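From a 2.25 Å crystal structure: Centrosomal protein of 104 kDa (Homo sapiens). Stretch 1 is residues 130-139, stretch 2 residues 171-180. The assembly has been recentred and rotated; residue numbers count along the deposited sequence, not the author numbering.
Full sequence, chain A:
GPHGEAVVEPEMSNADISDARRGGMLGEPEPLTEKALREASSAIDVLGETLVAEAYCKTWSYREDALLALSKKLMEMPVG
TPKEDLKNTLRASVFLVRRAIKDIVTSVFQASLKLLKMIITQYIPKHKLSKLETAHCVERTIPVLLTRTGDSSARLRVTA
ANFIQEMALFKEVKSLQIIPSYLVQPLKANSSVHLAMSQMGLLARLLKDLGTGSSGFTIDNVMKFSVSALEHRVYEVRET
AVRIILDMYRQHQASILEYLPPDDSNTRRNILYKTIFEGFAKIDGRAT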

# COMPACT_ATOMS: atom_id res chain seq x y z
N SER A 130 6.77 -13.87 14.26
CA SER A 130 7.52 -14.20 13.06
C SER A 130 7.28 -13.23 11.90
O SER A 130 6.43 -12.34 11.97
N LYS A 131 8.04 -13.45 10.84
CA LYS A 131 7.86 -12.76 9.56
C LYS A 131 6.51 -13.04 8.89
O LYS A 131 6.05 -12.23 8.09
N LEU A 132 5.90 -14.19 9.18
CA LEU A 132 4.56 -14.50 8.66
C LEU A 132 3.47 -13.56 9.21
O LEU A 132 2.50 -13.27 8.51
N GLU A 133 3.63 -13.11 10.45
CA GLU A 133 2.70 -12.13 11.04
C GLU A 133 2.85 -10.76 10.40
O GLU A 133 1.86 -10.15 9.98
N THR A 134 4.09 -10.28 10.32
CA THR A 134 4.40 -9.02 9.64
C THR A 134 3.85 -9.03 8.22
O THR A 134 3.15 -8.09 7.82
N ALA A 135 4.12 -10.10 7.49
CA ALA A 135 3.60 -10.27 6.13
C ALA A 135 2.07 -10.22 6.08
O ALA A 135 1.50 -9.62 5.18
N HIS A 136 1.41 -10.87 7.05
CA HIS A 136 -0.05 -10.85 7.11
C HIS A 136 -0.62 -9.43 7.28
O HIS A 136 -1.56 -9.06 6.57
N CYS A 137 -0.05 -8.64 8.19
CA CYS A 137 -0.44 -7.24 8.37
C CYS A 137 -0.33 -6.44 7.08
O CYS A 137 -1.25 -5.72 6.68
N VAL A 138 0.81 -6.60 6.41
CA VAL A 138 1.10 -5.88 5.18
C VAL A 138 0.17 -6.31 4.04
O VAL A 138 -0.43 -5.45 3.38
N GLU A 139 0.03 -7.61 3.82
CA GLU A 139 -0.78 -8.13 2.69
C GLU A 139 -2.27 -7.81 2.79
O GLU A 139 -2.93 -7.61 1.78
N LYS A 171 12.19 -1.60 8.90
CA LYS A 171 13.21 -2.65 8.70
C LYS A 171 12.60 -4.03 8.41
O LYS A 171 12.95 -4.69 7.42
N GLU A 172 11.64 -4.43 9.24
CA GLU A 172 11.01 -5.75 9.14
C GLU A 172 10.20 -5.92 7.85
O GLU A 172 10.19 -7.01 7.27
N VAL A 173 9.54 -4.85 7.41
CA VAL A 173 8.72 -4.89 6.19
C VAL A 173 9.58 -4.79 4.93
O VAL A 173 9.29 -5.47 3.93
N LYS A 174 10.60 -3.93 4.96
CA LYS A 174 11.56 -3.79 3.85
C LYS A 174 12.19 -5.13 3.45
O LYS A 174 12.37 -5.40 2.27
N SER A 175 12.54 -5.94 4.45
CA SER A 175 13.12 -7.28 4.23
C SER A 175 12.24 -8.25 3.44
O SER A 175 12.75 -9.13 2.75
N LEU A 176 10.92 -8.11 3.56
CA LEU A 176 9.96 -9.02 2.90
C LEU A 176 9.76 -8.77 1.41
O LEU A 176 9.23 -9.64 0.72
N GLN A 177 10.12 -7.58 0.93
CA GLN A 177 10.00 -7.21 -0.49
C GLN A 177 8.56 -7.22 -1.04
O GLN A 177 8.35 -7.36 -2.25
N ILE A 178 7.59 -7.02 -0.16
CA ILE A 178 6.18 -7.15 -0.53
C ILE A 178 5.64 -5.88 -1.21
O ILE A 178 4.96 -5.97 -2.23
N ILE A 179 5.93 -4.72 -0.62
CA ILE A 179 5.32 -3.46 -1.07
C ILE A 179 5.71 -3.07 -2.50
O ILE A 179 4.83 -2.68 -3.27
N PRO A 180 7.01 -3.17 -2.85
CA PRO A 180 7.40 -2.92 -4.25
C PRO A 180 6.62 -3.74 -5.28
O PRO A 180 6.33 -3.24 -6.35

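No hydrogen bond crosses between the two stretches; 429 Å² of surface, both sides summed, is buried by contacts that are chiefly apolar. From the helix of stretch 1, Thr-134 and Val-138, one turn apart, point their CA-to-CB bonds toward stretch 2, with Ala-135 sideways beside them. Leu-176 and Ile-178 point back, while Val-173 approaches sideways.

Thr-134 takes chi1 m (-59°), which places its methyl in the interface: CG2 lies 3.8 Å from Val-173 CG2 and 3.7 Å from Leu-176 CD1. Leu-176 is m,t (-63°, 162°). Its CD1 lies 3.8 Å from the backbone N of Ala-135, and its CD2 reaches Lys-131 CB at 4.1 Å.

Val-138 is t (170°), and its two methyls also diverge. CG2 meets Val-173 CG2 at 3.9 Å, where Val-173 is likewise t (175°), whereas CG1 packs 3.7 Å from Ile-178 CG2 and 4.1 Å from Ile-179 CG1. Ile-178, m,t (-66°, 161°), sends its other branch to Ala-135, with CD1 3.9 Å from Ala-135 CB; the short alanine side chain thus contacts the end of a longer one. Ile-179 is also m,t, and although its CA-to-CB bond runs sideways, its end comes nearer stretch 1.

The side-chain hydrogen bonds of Ser-130 and Ser-175 stay within their own stretches. Ser-130, chi1 p (78°), caps the helix: its OG accepts a weak bond from Leu-132 N (3.1 Å) and donates to Glu-133 OE2 (2.8 Å). Ser-175, chi1 m (-49°), turns OG back to Lys-171 O at 2.9 Å. At the margin, Lys-131 extends through two t angles before chi4 m (-65°), leaving NZ 4.2 Å from Ser-175 CB, a contact with carbon rather than a polar pairing.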

# COMPACT_ATOMS: atom_id res chain seq x y z
CB SER A 130 7.16 -15.62 12.61
OG SER A 130 5.90 -15.65 11.95
CB LYS A 131 8.99 -13.14 8.59
CG LYS A 131 10.37 -12.63 8.98
CD LYS A 131 11.44 -13.17 8.04
CE LYS A 131 12.83 -12.67 8.40
NZ LYS A 131 12.98 -11.20 8.23
CB LEU A 132 4.17 -15.96 8.93
CG LEU A 132 4.92 -17.05 8.17
CD1 LEU A 132 4.49 -18.42 8.69
CD2 LEU A 132 4.68 -16.96 6.67
CB GLU A 133 2.88 -12.03 12.56
CG GLU A 133 2.05 -13.04 13.34
CD GLU A 133 2.51 -14.47 13.11
OE1 GLU A 133 1.69 -15.29 12.64
OE2 GLU A 133 3.69 -14.76 13.39
CB THR A 134 5.91 -8.73 9.62
OG1 THR A 134 6.40 -8.66 10.96
CG2 THR A 134 6.21 -7.41 8.92
CB ALA A 135 4.10 -11.58 5.53
CB HIS A 136 -0.55 -11.78 8.23
CG HIS A 136 -2.04 -11.84 8.33
ND1 HIS A 136 -2.82 -12.62 7.50
CD2 HIS A 136 -2.90 -11.19 9.15
CE1 HIS A 136 -4.09 -12.46 7.82
NE2 HIS A 136 -4.17 -11.60 8.82
CB CYS A 137 0.41 -6.56 9.43
SG CYS A 137 0.19 -7.23 11.09
CB VAL A 138 2.59 -6.04 4.80
CG1 VAL A 138 2.86 -5.50 3.41
CG2 VAL A 138 3.46 -5.31 5.81
CB GLU A 139 -0.59 -9.65 2.54
CG GLU A 139 0.81 -10.07 2.10
CD GLU A 139 1.10 -11.56 2.30
OE1 GLU A 139 0.64 -12.13 3.31
OE2 GLU A 139 1.82 -12.15 1.46
CB LYS A 171 14.15 -2.69 9.93
CG LYS A 171 14.95 -1.41 10.14
CD LYS A 171 15.96 -1.54 11.26
CE LYS A 171 16.78 -0.26 11.41
NZ LYS A 171 17.79 -0.38 12.50
CB GLU A 172 10.10 -6.02 10.34
CG GLU A 172 10.71 -5.87 11.71
CD GLU A 172 10.47 -4.50 12.35
OE1 GLU A 172 10.43 -3.48 11.63
OE2 GLU A 172 10.34 -4.45 13.59
CB VAL A 173 7.66 -3.77 6.21
CG1 VAL A 173 6.88 -3.72 4.90
CG2 VAL A 173 6.71 -3.98 7.39
CB LYS A 174 12.66 -2.78 4.21
CG LYS A 174 13.66 -2.53 3.09
CD LYS A 174 14.72 -1.49 3.39
CE LYS A 174 16.01 -1.79 2.63
NZ LYS A 174 17.16 -0.93 3.01
CB SER A 175 13.46 -7.93 5.57
OG SER A 175 14.20 -7.05 6.40
CB LEU A 176 8.60 -8.95 3.59
CG LEU A 176 8.57 -9.40 5.06
CD1 LEU A 176 7.32 -8.88 5.75
CD2 LEU A 176 8.65 -10.91 5.15
CB GLN A 177 10.90 -8.09 -1.37
CG GLN A 177 12.35 -8.17 -0.93
CD GLN A 177 13.21 -9.01 -1.86
OE1 GLN A 177 12.75 -9.46 -2.92
NE2 GLN A 177 14.46 -9.23 -1.48
CB ILE A 178 5.31 -7.51 0.70
CG1 ILE A 178 5.68 -8.91 1.21
CG2 ILE A 178 3.83 -7.45 0.38
CD1 ILE A 178 5.24 -9.18 2.63
CB ILE A 179 5.51 -2.30 -0.04
CG1 ILE A 179 4.60 -2.57 1.16
CG2 ILE A 179 5.20 -0.94 -0.65
CD1 ILE A 179 4.86 -1.72 2.39
CB PRO A 180 8.88 -3.29 -4.25
CG PRO A 180 9.34 -2.87 -2.89
CD PRO A 180 8.20 -3.24 -1.98